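Local atomic coordinates of fibronectin type III domain-containing protein (Simiduia agarivorans, PDB entry 6P2K), a protein that probably hydrolyses xyloglucan-type beta-glucans as a glycoside hydrolase of family 74, a family of beta-propeller enzymes. Residues 181-187 with 209-214; 240-244 with 254-259; 390-395 with 430-435; 410-414 with 424-429. All blocks are in the same frame, centred on the assembly; numbering follows the deposited sequence.

Contact 1 of 4, residues 181-187 with 209-214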
loop_
_atom_site.group_PDB
_atom_site.type_symbol
_atom_site.label_atom_id
_atom_site.label_comp_id
_atom_site.label_asym_id
_atom_site.label_seq_id
_atom_site.Cartn_x
_atom_site.Cartn_y
_atom_site.Cartn_z
ATOM N N LEU B 181 -64.905 -22.525 -6.345
ATOM C CA LEU B 181 -64.199 -21.389 -5.775
ATOM C C LEU B 181 -63.567 -21.796 -4.451
ATOM O O LEU B 181 -64.100 -22.634 -3.717
ATOM C CB LEU B 181 -65.121 -20.170 -5.566
ATOM C CG LEU B 181 -66.231 -20.188 -4.511
ATOM C CD1 LEU B 181 -65.744 -19.749 -3.130
ATOM C CD2 LEU B 181 -67.360 -19.294 -4.982
ATOM N N GLY B 182 -62.419 -21.192 -4.161
ATOM C CA GLY B 182 -61.723 -21.427 -2.914
ATOM C C GLY B 182 -61.684 -20.180 -2.059
ATOM O O GLY B 182 -61.200 -19.135 -2.499
ATOM N N SER B 183 -62.189 -20.272 -0.834
ATOM C CA SER B 183 -62.406 -19.083 -0.026
ATOM C C SER B 183 -62.072 -19.380 1.428
ATOM O O SER B 183 -61.870 -20.530 1.822
ATOM C CB SER B 183 -63.852 -18.587 -0.153
ATOM O OG SER B 183 -64.143 -17.618 0.836
ATOM N N ASN B 184 -62.004 -18.315 2.226
ATOM C CA ASN B 184 -61.994 -18.495 3.670
ATOM C C ASN B 184 -63.321 -19.052 4.169
ATOM O O ASN B 184 -63.393 -19.544 5.299
ATOM C CB ASN B 184 -61.673 -17.174 4.376
ATOM C CG ASN B 184 -60.208 -16.782 4.248
ATOM O OD1 ASN B 184 -59.316 -17.633 4.264
ATOM N ND2 ASN B 184 -59.956 -15.483 4.116
ATOM N N LYS B 185 -64.377 -18.971 3.357
ATOM C CA LYS B 185 -65.615 -19.670 3.680
ATOM C C LYS B 185 -65.415 -21.178 3.626
ATOM O O LYS B 185 -65.973 -21.920 4.444
ATOM C CB LYS B 185 -66.719 -19.252 2.708
ATOM C CG LYS B 185 -67.003 -17.761 2.670
ATOM C CD LYS B 185 -67.355 -17.248 4.055
ATOM C CE LYS B 185 -67.916 -15.840 4.003
ATOM N NZ LYS B 185 -69.391 -15.814 4.154
ATOM N N GLY B 186 -64.612 -21.637 2.682
ATOM C CA GLY B 186 -64.440 -23.033 2.358
ATOM C C GLY B 186 -64.473 -23.200 0.853
ATOM O O GLY B 186 -64.537 -22.224 0.103
ATOM N N VAL B 187 -64.424 -24.449 0.401
ATOM C CA VAL B 187 -64.486 -24.749 -1.023
ATOM C C VAL B 187 -65.942 -24.969 -1.406
ATOM O O VAL B 187 -66.625 -25.816 -0.822
ATOM C CB VAL B 187 -63.629 -25.974 -1.371
ATOM C CG1 VAL B 187 -63.919 -26.427 -2.788
ATOM C CG2 VAL B 187 -62.164 -25.639 -1.212
ATOM N N PRO B 209 -60.635 -24.558 8.744
ATOM C CA PRO B 209 -61.762 -24.435 7.807
ATOM C C PRO B 209 -61.434 -23.630 6.562
ATOM O O PRO B 209 -62.088 -23.826 5.529
ATOM C CB PRO B 209 -62.846 -23.735 8.643
ATOM C CG PRO B 209 -62.268 -23.589 10.045
ATOM C CD PRO B 209 -60.790 -23.665 9.901
ATOM N N TRP B 210 -60.448 -22.741 6.618
ATOM C CA TRP B 210 -60.228 -21.777 5.548
ATOM C C TRP B 210 -59.381 -22.381 4.437
ATOM O O TRP B 210 -58.284 -22.889 4.684
ATOM C CB TRP B 210 -59.550 -20.523 6.097
ATOM C CG TRP B 210 -60.416 -19.745 7.032
ATOM C CD1 TRP B 210 -61.632 -20.117 7.526
ATOM C CD2 TRP B 210 -60.131 -18.460 7.596
ATOM N NE1 TRP B 210 -62.127 -19.141 8.355
ATOM C CE2 TRP B 210 -61.224 -18.113 8.417
ATOM C CE3 TRP B 210 -59.059 -17.568 7.484
ATOM C CZ2 TRP B 210 -61.276 -16.916 9.124
ATOM C CZ3 TRP B 210 -59.114 -16.376 8.187
ATOM C CH2 TRP B 210 -60.214 -16.062 8.997
ATOM N N ASN B 211 -59.894 -22.321 3.212
ATOM C CA ASN B 211 -59.127 -22.722 2.043
ATOM C C ASN B 211 -58.348 -21.531 1.502
ATOM O O ASN B 211 -58.881 -20.422 1.394
ATOM C CB ASN B 211 -60.035 -23.281 0.950
ATOM C CG ASN B 211 -59.303 -23.482 -0.360
ATOM O OD1 ASN B 211 -59.448 -22.696 -1.295
ATOM N ND2 ASN B 211 -58.492 -24.529 -0.426
ATOM N N LYS B 212 -57.083 -21.768 1.163
ATOM C CA LYS B 212 -56.198 -20.732 0.642
ATOM C C LYS B 212 -55.897 -20.953 -0.836
ATOM O O LYS B 212 -54.762 -20.804 -1.289
ATOM C CB LYS B 212 -54.904 -20.672 1.449
ATOM C CG LYS B 212 -55.116 -20.345 2.918
ATOM C CD LYS B 212 -55.812 -18.999 3.084
ATOM C CE LYS B 212 -55.991 -18.640 4.552
ATOM N NZ LYS B 212 -56.481 -17.244 4.726
ATOM N N GLY B 213 -56.912 -21.302 -1.602
ATOM C CA GLY B 213 -56.753 -21.516 -3.024
ATOM C C GLY B 213 -57.007 -22.958 -3.411
ATOM O O GLY B 213 -56.763 -23.890 -2.638
ATOM N N ILE B 214 -57.514 -23.147 -4.629
ATOM C CA ILE B 214 -57.796 -24.473 -5.154
ATOM C C ILE B 214 -57.217 -24.589 -6.553
ATOM O O ILE B 214 -56.944 -23.594 -7.229
ATOM C CB ILE B 214 -59.302 -24.792 -5.201
ATOM C CG1 ILE B 214 -60.019 -23.761 -6.070
ATOM C CG2 ILE B 214 -59.881 -24.839 -3.800
ATOM C CD1 ILE B 214 -61.501 -23.841 -5.981
#
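Ser183 O is gripped by two backbone donors that reach it from opposite faces of its carbonyl plane: Asn211 N across the contact, at 3.0 Å, and Gly186 N from the turn that follows Ser183, at 3.1 Å. Beside it, Lys212 NZ donates to Asn184 OD1 over 2.9 Å, lying in the carbonyl plane on a lone pair. The same ammonium also bonds Tyr167, while Asn184 ND2 turns to Asp163, so both ends of the amide are held. Here two neighbouring blades of the beta-propeller meet: the end of strand 179-183, with its turn, leans on strand 210-216, the first of the next blade. Asn184 CB makes a CH-pi contact 4.0 Å from the centroid of the five-membered ring of Trp210. Its CG lies anti to the carbonyl carbon (chi1 -74°), which carries the amide over the six-membered part of the indole and OD1 to Lys212. An alanine in place of Trp210 would remove this ring and is likely to open a gap beneath the Asn184 side chain. Further along, Asn211 OD1 receives Gly213 N in an Asx turn and comes within 3.1 Å of Gly182 CA, where glycine has no side chain to obstruct it. Val187 CG2 meets Ile214 CG2 at 3.5 Å.

Contact 2 of 4, residues 240-244 with 254-259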
loop_
_atom_site.group_PDB
_atom_site.type_symbol
_atom_site.label_atom_id
_atom_site.label_comp_id
_atom_site.label_asym_id
_atom_site.label_seq_id
_atom_site.Cartn_x
_atom_site.Cartn_y
_atom_site.Cartn_z
ATOM N N PHE B 240 -50.006 -24.005 6.733
ATOM C CA PHE B 240 -51.029 -24.353 5.754
ATOM C C PHE B 240 -50.728 -25.748 5.223
ATOM O O PHE B 240 -49.584 -26.041 4.857
ATOM C CB PHE B 240 -51.065 -23.356 4.592
ATOM C CG PHE B 240 -51.417 -21.937 4.982
ATOM C CD1 PHE B 240 -51.573 -21.562 6.309
ATOM C CD2 PHE B 240 -51.593 -20.975 3.999
ATOM C CE1 PHE B 240 -51.891 -20.255 6.644
ATOM C CE2 PHE B 240 -51.910 -19.670 4.326
ATOM C CZ PHE B 240 -52.062 -19.310 5.650
ATOM N N LEU B 241 -51.743 -26.603 5.173
ATOM C CA LEU B 241 -51.557 -27.985 4.758
ATOM C C LEU B 241 -52.206 -28.234 3.402
ATOM O O LEU B 241 -53.235 -27.643 3.067
ATOM C CB LEU B 241 -52.116 -28.953 5.803
ATOM C CG LEU B 241 -51.267 -28.998 7.076
ATOM C CD1 LEU B 241 -51.836 -29.970 8.092
ATOM C CD2 LEU B 241 -49.823 -29.349 6.731
ATOM N N VAL B 242 -51.586 -29.120 2.627
ATOM C CA VAL B 242 -51.953 -29.368 1.237
ATOM C C VAL B 242 -52.687 -30.696 1.150
ATOM O O VAL B 242 -52.264 -31.695 1.744
ATOM C CB VAL B 242 -50.710 -29.367 0.328
ATOM C CG1 VAL B 242 -51.122 -29.282 -1.135
ATOM C CG2 VAL B 242 -49.787 -28.218 0.703
ATOM N N TYR B 243 -53.786 -30.710 0.397
ATOM C CA TYR B 243 -54.634 -31.886 0.295
ATOM C C TYR B 243 -55.043 -32.099 -1.153
ATOM O O TYR B 243 -54.915 -31.214 -2.001
ATOM C CB TYR B 243 -55.888 -31.762 1.168
ATOM C CG TYR B 243 -55.619 -31.572 2.641
ATOM C CD1 TYR B 243 -55.368 -30.310 3.163
ATOM C CD2 TYR B 243 -55.634 -32.654 3.513
ATOM C CE1 TYR B 243 -55.132 -30.131 4.510
ATOM C CE2 TYR B 243 -55.398 -32.485 4.863
ATOM C CZ TYR B 243 -55.147 -31.221 5.355
ATOM O OH TYR B 243 -54.911 -31.043 6.697
ATOM N N ALA B 244 -55.549 -33.298 -1.419
ATOM C CA ALA B 244 -56.070 -33.654 -2.726
ATOM C C ALA B 244 -57.285 -34.544 -2.543
ATOM O O ALA B 244 -57.342 -35.358 -1.616
ATOM C CB ALA B 244 -55.025 -34.373 -3.584
ATOM N N GLN B 254 -54.148 -35.904 2.565
ATOM C CA GLN B 254 -53.072 -34.940 2.735
ATOM C C GLN B 254 -51.875 -35.366 1.896
ATOM O O GLN B 254 -51.497 -36.542 1.888
ATOM C CB GLN B 254 -52.684 -34.821 4.205
ATOM C CG GLN B 254 -51.609 -33.786 4.467
ATOM C CD GLN B 254 -51.265 -33.659 5.933
ATOM O OE1 GLN B 254 -50.190 -33.176 6.288
ATOM N NE2 GLN B 254 -52.177 -34.090 6.797
ATOM N N VAL B 255 -51.283 -34.413 1.177
ATOM C CA VAL B 255 -50.193 -34.721 0.258
ATOM C C VAL B 255 -49.026 -33.775 0.509
ATOM O O VAL B 255 -48.494 -33.163 -0.425
ATOM C CB VAL B 255 -50.673 -34.647 -1.204
ATOM C CG1 VAL B 255 -51.428 -35.912 -1.574
ATOM C CG2 VAL B 255 -51.556 -33.425 -1.412
ATOM N N THR B 256 -48.613 -33.654 1.769
ATOM C CA THR B 256 -47.520 -32.766 2.139
ATOM C C THR B 256 -46.174 -33.471 2.231
ATOM O O THR B 256 -45.149 -32.791 2.350
ATOM C CB THR B 256 -47.814 -32.080 3.479
ATOM O OG1 THR B 256 -48.078 -33.073 4.478
ATOM C CG2 THR B 256 -49.015 -31.155 3.352
ATOM N N GLY B 257 -46.150 -34.802 2.184
ATOM C CA GLY B 257 -44.908 -35.549 2.257
ATOM C C GLY B 257 -43.892 -35.107 1.227
ATOM O O GLY B 257 -44.124 -35.231 0.021
ATOM N N GLY B 258 -42.762 -34.578 1.691
ATOM C CA GLY B 258 -41.760 -34.009 0.818
ATOM C C GLY B 258 -41.740 -32.498 0.792
ATOM O O GLY B 258 -40.796 -31.916 0.240
ATOM N N LEU B 259 -42.749 -31.848 1.360
ATOM C CA LEU B 259 -42.764 -30.400 1.488
ATOM C C LEU B 259 -42.164 -29.989 2.825
ATOM O O LEU B 259 -42.272 -30.706 3.824
ATOM C CB LEU B 259 -44.189 -29.858 1.376
ATOM C CG LEU B 259 -44.931 -30.069 0.057
ATOM C CD1 LEU B 259 -46.413 -29.771 0.232
ATOM C CD2 LEU B 259 -44.333 -29.198 -1.036
#
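Gln254 lies across Tyr243 and can be traced outward from its backbone. Its CB comes within 3.6 Å of Tyr243 CE2; the ring and amide planes are 58° apart. CG stands anti to the backbone N (chi1 -177°), and from there the chain runs out extended; CG itself passes 3.5 Å from Val242 O. At the tip the two branches part company. OE1 approaches Leu241 CD2 at 3.9 Å and accepts a hydrogen bond from Thr256 OG1 at 2.8 Å, whereas NE2 lies 4.1 Å from Tyr243 OH, too far for a bond. Beneath this arm, Val255 N donates to Val242 O over 2.9 Å, nearly straight at 171°. Tyr243 and Gln254 form an antiparallel non-hydrogen-bonded pair, joining the third strand of a propeller blade, 241-246, to the short outermost strand 253-254. The chain then leaves the sheet: Thr256 begins a type II turn that swings Leu259 back, so that its CD1 touches Val242 CG2 at 3.7 Å. Val255 O meanwhile accepts from Trp310 of the following blade. Thr256 CG2 faces the Val242 backbone N, at 3.4 Å. With one backbone hydrogen bond and otherwise methyl groups, ring carbons and an amide bonded within its own segment, the contact depends on fit of shape and carries no paired charge between the segments.

Contact 3 of 4, residues 390-395 with 430-435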
loop_
_atom_site.group_PDB
_atom_site.type_symbol
_atom_site.label_atom_id
_atom_site.label_comp_id
_atom_site.label_asym_id
_atom_site.label_seq_id
_atom_site.Cartn_x
_atom_site.Cartn_y
_atom_site.Cartn_z
ATOM N N TRP B 390 -20.654 -7.766 -8.224
ATOM C CA TRP B 390 -22.059 -7.686 -8.604
ATOM C C TRP B 390 -22.266 -6.564 -9.601
ATOM O O TRP B 390 -21.773 -5.449 -9.376
ATOM C CB TRP B 390 -22.935 -7.440 -7.378
ATOM C CG TRP B 390 -22.638 -8.363 -6.246
ATOM C CD1 TRP B 390 -21.712 -8.184 -5.258
ATOM C CD2 TRP B 390 -23.264 -9.623 -5.986
ATOM N NE1 TRP B 390 -21.727 -9.255 -4.397
ATOM C CE2 TRP B 390 -22.671 -10.152 -4.821
ATOM C CE3 TRP B 390 -24.270 -10.355 -6.623
ATOM C CZ2 TRP B 390 -23.049 -11.377 -4.281
ATOM C CZ3 TRP B 390 -24.643 -11.577 -6.088
ATOM C CH2 TRP B 390 -24.035 -12.074 -4.929
ATOM N N PRO B 391 -22.985 -6.804 -10.691
ATOM C CA PRO B 391 -23.279 -5.721 -11.628
ATOM C C PRO B 391 -24.211 -4.698 -11.000
ATOM O O PRO B 391 -24.933 -4.979 -10.040
ATOM C CB PRO B 391 -23.959 -6.431 -12.807
ATOM C CG PRO B 391 -23.821 -7.909 -12.537
ATOM C CD PRO B 391 -23.659 -8.057 -11.065
ATOM N N THR B 392 -24.174 -3.488 -11.549
ATOM C CA THR B 392 -25.268 -2.565 -11.307
ATOM C C THR B 392 -26.409 -2.889 -12.266
ATOM O O THR B 392 -26.215 -3.527 -13.303
ATOM C CB THR B 392 -24.819 -1.113 -11.475
ATOM O OG1 THR B 392 -24.420 -0.888 -12.835
ATOM C CG2 THR B 392 -23.652 -0.801 -10.545
ATOM N N TYR B 393 -27.613 -2.449 -11.909
ATOM C CA TYR B 393 -28.813 -2.845 -12.635
ATOM C C TYR B 393 -29.662 -1.628 -12.962
ATOM O O TYR B 393 -29.889 -0.772 -12.099
ATOM C CB TYR B 393 -29.635 -3.855 -11.826
ATOM C CG TYR B 393 -29.011 -5.228 -11.760
ATOM C CD1 TYR B 393 -28.045 -5.533 -10.806
ATOM C CD2 TYR B 393 -29.381 -6.220 -12.658
ATOM C CE1 TYR B 393 -27.468 -6.789 -10.751
ATOM C CE2 TYR B 393 -28.813 -7.475 -12.610
ATOM C CZ TYR B 393 -27.858 -7.758 -11.656
ATOM O OH TYR B 393 -27.295 -9.014 -11.611
ATOM N N LYS B 394 -30.140 -1.561 -14.201
ATOM C CA LYS B 394 -31.100 -0.552 -14.616
ATOM C C LYS B 394 -32.473 -1.192 -14.789
ATOM O O LYS B 394 -32.590 -2.367 -15.145
ATOM C CB LYS B 394 -30.663 0.135 -15.915
ATOM C CG LYS B 394 -30.599 -0.773 -17.132
ATOM C CD LYS B 394 -30.110 -0.001 -18.346
ATOM C CE LYS B 394 -30.066 -0.881 -19.578
ATOM N NZ LYS B 394 -29.465 -0.159 -20.733
ATOM N N GLY B 395 -33.514 -0.405 -14.531
ATOM C CA GLY B 395 -34.860 -0.937 -14.547
ATOM C C GLY B 395 -35.332 -1.326 -15.936
ATOM O O GLY B 395 -34.846 -0.847 -16.961
ATOM N N VAL B 430 -29.050 5.932 -13.745
ATOM C CA VAL B 430 -29.508 4.937 -14.709
ATOM C C VAL B 430 -29.488 3.545 -14.089
ATOM O O VAL B 430 -30.485 2.815 -14.128
ATOM C CB VAL B 430 -28.655 4.999 -15.988
ATOM C CG1 VAL B 430 -28.891 3.767 -16.851
ATOM C CG2 VAL B 430 -28.965 6.266 -16.772
ATOM N N SER B 431 -28.357 3.156 -13.502
ATOM C CA SER B 431 -28.189 1.820 -12.948
ATOM C C SER B 431 -27.773 1.921 -11.489
ATOM O O SER B 431 -27.144 2.898 -11.074
ATOM C CB SER B 431 -27.157 1.014 -13.736
ATOM O OG SER B 431 -25.842 1.479 -13.485
ATOM N N TRP B 432 -28.118 0.891 -10.713
ATOM C CA TRP B 432 -28.039 0.966 -9.262
ATOM C C TRP B 432 -27.521 -0.333 -8.661
ATOM O O TRP B 432 -27.533 -1.394 -9.291
ATOM C CB TRP B 432 -29.407 1.269 -8.640
ATOM C CG TRP B 432 -30.077 2.466 -9.212
ATOM C CD1 TRP B 432 -30.714 2.556 -10.420
ATOM C CD2 TRP B 432 -30.181 3.754 -8.603
ATOM N NE1 TRP B 432 -31.202 3.827 -10.599
ATOM C CE2 TRP B 432 -30.894 4.581 -9.496
ATOM C CE3 TRP B 432 -29.741 4.291 -7.388
ATOM C CZ2 TRP B 432 -31.177 5.914 -9.212
ATOM C CZ3 TRP B 432 -30.022 5.621 -7.109
ATOM C CH2 TRP B 432 -30.733 6.415 -8.017
ATOM N N SER B 433 -27.091 -0.224 -7.406
ATOM C CA SER B 433 -26.777 -1.358 -6.552
ATOM C C SER B 433 -27.134 -0.977 -5.122
ATOM O O SER B 433 -26.912 0.162 -4.706
ATOM C CB SER B 433 -25.296 -1.750 -6.636
ATOM O OG SER B 433 -24.994 -2.784 -5.711
ATOM N N ASN B 434 -27.699 -1.926 -4.376
ATOM C CA ASN B 434 -27.924 -1.723 -2.948
ATOM C C ASN B 434 -27.204 -2.777 -2.113
ATOM O O ASN B 434 -27.528 -2.961 -0.935
ATOM C CB ASN B 434 -29.424 -1.688 -2.629
ATOM C CG ASN B 434 -30.067 -3.070 -2.579
ATOM O OD1 ASN B 434 -29.603 -4.020 -3.206
ATOM N ND2 ASN B 434 -31.147 -3.180 -1.818
ATOM N N MET B 435 -26.213 -3.458 -2.702
ATOM C CA MET B 435 -25.532 -4.547 -2.009
ATOM C C MET B 435 -24.797 -4.064 -0.764
ATOM O O MET B 435 -24.647 -4.827 0.197
ATOM C CB MET B 435 -24.555 -5.246 -2.958
ATOM C CG MET B 435 -25.212 -5.992 -4.116
ATOM S SD MET B 435 -26.330 -7.319 -3.605
ATOM C CE MET B 435 -25.203 -8.411 -2.742
HETATM O O HOH W 1 -25.928 -5.186 -7.551
#
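The indole of Trp390 carries Met435 on one face, with CE over the five-membered ring, 3.9 Å from its centroid and 17° off the normal. An antiparallel strand pairing in the beta-propeller enzyme brings these groups together. SD stands higher over the same ring, making this a Met-aromatic contact. The methionine chain is bent at both outer torsions (chi2 -61°, chi3 -62°), which curls the methyl over the indole; Trp390 NE1 bonds Trp385 O. Tyr393 has a water at its edge, in plane, and Trp432 has Tyr393 O at its own edge. Residues 431-432 pair with strand 388-395, which also pairs with 376-379 and 381-385, and a backbone bond from Ser433 to Glu424 ties the segment to the neighbouring blade sheet ending in strand 421-425. Tyr393 and Trp432 form an antiparallel hydrogen-bonded pair, each N donating to the other's O over 2.8 Å, with Tyr393 N on a lone pair of Trp432 O. Beside this pairing, Thr392 OG1 donates to Ser431 OG, also at 2.8 Å; Thr392 reaches Thr379 as well, and Ser431 reaches Asp427, making a polar chain of hydroxyls closed by a carboxylate. Tyr393 OH bonds Asp322, and Asn501 of a neighbouring subunit packs on Pro391 and Tyr393. The water at the Tyr393 edge bridges the two segments, donating to Pro391 O at 2.7 Å and lying 3.2 Å from Ser433 OG.

Contact 4 of 4, residues 410-414 with 424-429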
loop_
_atom_site.group_PDB
_atom_site.type_symbol
_atom_site.label_atom_id
_atom_site.label_comp_id
_atom_site.label_asym_id
_atom_site.label_seq_id
_atom_site.Cartn_x
_atom_site.Cartn_y
_atom_site.Cartn_z
ATOM N N GLU B 410 -22.391 15.024 -8.629
ATOM C CA GLU B 410 -21.770 14.665 -9.914
ATOM C C GLU B 410 -22.474 13.421 -10.445
ATOM O O GLU B 410 -23.707 13.458 -10.601
ATOM C CB GLU B 410 -20.255 14.537 -9.733
ATOM C CG GLU B 410 -19.564 15.826 -9.323
ATOM C CD GLU B 410 -18.073 15.650 -9.122
ATOM O OE1 GLU B 410 -17.579 14.516 -9.288
ATOM O OE2 GLU B 410 -17.397 16.645 -8.786
ATOM N N ASN B 411 -21.766 12.326 -10.732
ATOM C CA ASN B 411 -22.369 11.107 -11.264
ATOM C C ASN B 411 -23.016 10.242 -10.190
ATOM O O ASN B 411 -23.715 9.282 -10.532
ATOM C CB ASN B 411 -21.312 10.282 -12.001
ATOM C CG ASN B 411 -20.156 9.894 -11.098
ATOM O OD1 ASN B 411 -19.382 10.747 -10.669
ATOM N ND2 ASN B 411 -20.044 8.604 -10.789
ATOM N N TYR B 412 -22.791 10.549 -8.915
ATOM C CA TYR B 412 -23.296 9.742 -7.812
ATOM C C TYR B 412 -24.707 10.181 -7.439
ATOM O O TYR B 412 -24.975 11.378 -7.298
ATOM C CB TYR B 412 -22.379 9.863 -6.595
ATOM C CG TYR B 412 -22.881 9.114 -5.381
ATOM C CD1 TYR B 412 -22.638 7.756 -5.229
ATOM C CD2 TYR B 412 -23.596 9.769 -4.384
ATOM C CE1 TYR B 412 -23.100 7.069 -4.115
ATOM C CE2 TYR B 412 -24.063 9.092 -3.277
ATOM C CZ TYR B 412 -23.811 7.741 -3.147
ATOM O OH TYR B 412 -24.265 7.056 -2.043
ATOM N N VAL B 413 -25.602 9.205 -7.279
ATOM C CA VAL B 413 -26.953 9.430 -6.784
ATOM C C VAL B 413 -27.248 8.369 -5.737
ATOM O O VAL B 413 -26.866 7.205 -5.900
ATOM C CB VAL B 413 -28.008 9.375 -7.912
ATOM C CG1 VAL B 413 -29.394 9.717 -7.365
ATOM C CG2 VAL B 413 -27.636 10.310 -9.057
ATOM N N ILE B 414 -27.920 8.766 -4.658
ATOM C CA ILE B 414 -28.406 7.817 -3.667
ATOM C C ILE B 414 -29.897 8.042 -3.470
ATOM O O ILE B 414 -30.344 9.185 -3.318
ATOM C CB ILE B 414 -27.654 7.926 -2.324
ATOM C CG1 ILE B 414 -28.266 6.965 -1.300
ATOM C CG2 ILE B 414 -27.658 9.360 -1.801
ATOM C CD1 ILE B 414 -27.378 6.692 -0.105
ATOM N N GLU B 424 -27.889 2.978 -4.531
ATOM C CA GLU B 424 -26.840 3.882 -4.982
ATOM C C GLU B 424 -26.563 3.721 -6.469
ATOM O O GLU B 424 -26.637 2.621 -7.022
ATOM C CB GLU B 424 -25.551 3.656 -4.190
ATOM C CG GLU B 424 -25.695 4.002 -2.716
ATOM C CD GLU B 424 -24.432 3.735 -1.931
ATOM O OE1 GLU B 424 -24.252 2.593 -1.467
ATOM O OE2 GLU B 424 -23.616 4.668 -1.786
ATOM N N SER B 425 -26.221 4.839 -7.105
ATOM C CA SER B 425 -25.914 4.888 -8.526
ATOM C C SER B 425 -24.633 5.672 -8.749
ATOM O O SER B 425 -24.354 6.637 -8.032
ATOM C CB SER B 425 -27.055 5.533 -9.321
ATOM O OG SER B 425 -26.787 5.497 -10.713
ATOM N N TRP B 426 -23.860 5.255 -9.753
ATOM C CA TRP B 426 -22.649 5.963 -10.149
ATOM C C TRP B 426 -22.659 6.364 -11.619
ATOM O O TRP B 426 -21.606 6.736 -12.155
ATOM C CB TRP B 426 -21.412 5.116 -9.835
ATOM C CG TRP B 426 -21.336 4.741 -8.389
ATOM C CD1 TRP B 426 -20.684 5.417 -7.403
ATOM C CD2 TRP B 426 -21.963 3.616 -7.760
ATOM N NE1 TRP B 426 -20.850 4.776 -6.199
ATOM C CE2 TRP B 426 -21.632 3.666 -6.391
ATOM C CE3 TRP B 426 -22.759 2.566 -8.223
ATOM C CZ2 TRP B 426 -22.073 2.706 -5.479
ATOM C CZ3 TRP B 426 -23.199 1.613 -7.317
ATOM C CH2 TRP B 426 -22.853 1.690 -5.961
ATOM N N ASP B 427 -23.815 6.309 -12.283
ATOM C CA ASP B 427 -23.963 6.764 -13.665
ATOM C C ASP B 427 -25.147 7.717 -13.798
ATOM O O ASP B 427 -25.862 7.718 -14.803
ATOM C CB ASP B 427 -24.098 5.583 -14.630
ATOM C CG ASP B 427 -25.240 4.637 -14.268
ATOM O OD1 ASP B 427 -26.147 5.024 -13.498
ATOM O OD2 ASP B 427 -25.221 3.489 -14.761
ATOM N N GLY B 428 -25.371 8.541 -12.777
ATOM C CA GLY B 428 -26.411 9.545 -12.826
ATOM C C GLY B 428 -27.812 9.051 -12.556
ATOM O O GLY B 428 -28.770 9.784 -12.825
ATOM N N GLY B 429 -27.972 7.839 -12.032
ATOM C CA GLY B 429 -29.284 7.307 -11.734
ATOM C C GLY B 429 -29.841 6.332 -12.747
ATOM O O GLY B 429 -31.007 5.941 -12.624
#
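A beta hairpin of strands 412-417 and 421-425 frames the contact, with Val413 and Ser425 as its antiparallel hydrogen-bonded pair: Ser425 N reaches Val413 O at 2.7 Å, and Val413 N reaches Ser425 O at 3.0 Å. On the opposite face, that of Ile414 and Glu424, Tyr412 OH donates to Glu424 OE2 across a very short 2.5 Å, with the carboxylate plane turned 86° from the ring. Lys482 forms a salt bridge to the same oxygen, and Trp493 holds OE1. With its CG anti to the backbone N (chi1 177°), the Tyr412 ring runs alongside Trp426 and presents an edge to the indole face, offset, with centroids 5.4 Å apart and planes at 60°. A phenylalanine in place of Tyr412 lacks the hydroxyl and would probably leave Glu424 OE2 without this donor and the carboxylate less firmly fixed. The hairpin supplies the second and third strands of a propeller-blade sheet whose first strand, 403-409, carries the zinc ligand Asp405. Past the paired strands, the chain from Trp426 onward wraps round Asn411, whose ND2 donates to Trp426 O at 2.8 Å while Asn411 O accepts from Gly428 N at 2.9 Å. Ser425 OG, also bonded to Ser431 O, takes Gly429 N at 2.9 Å.

How the contacts relate
The four contacts fall into two pairs along the chain, which is the beta-propeller, family 74 part of a longer protein that also carries fibronectin type III sequence; its hydrolase role is inferred from the family. Contacts 1 and 2 come in series, centres 15 Å apart, and share the sheet that begins with strand 210-216: contact 1 joins it to the preceding blade, contact 2 pairs its last two strands, and Lys212 packs on Phe240 between them. Contacts 3 and 4 lie 10 Å apart. Contact 4 builds the hairpin ending in strand 421-425, and contact 3 ties the segment after it to strand 388-395. The two pairs do not touch, their nearest atoms being at least about 26 Å apart.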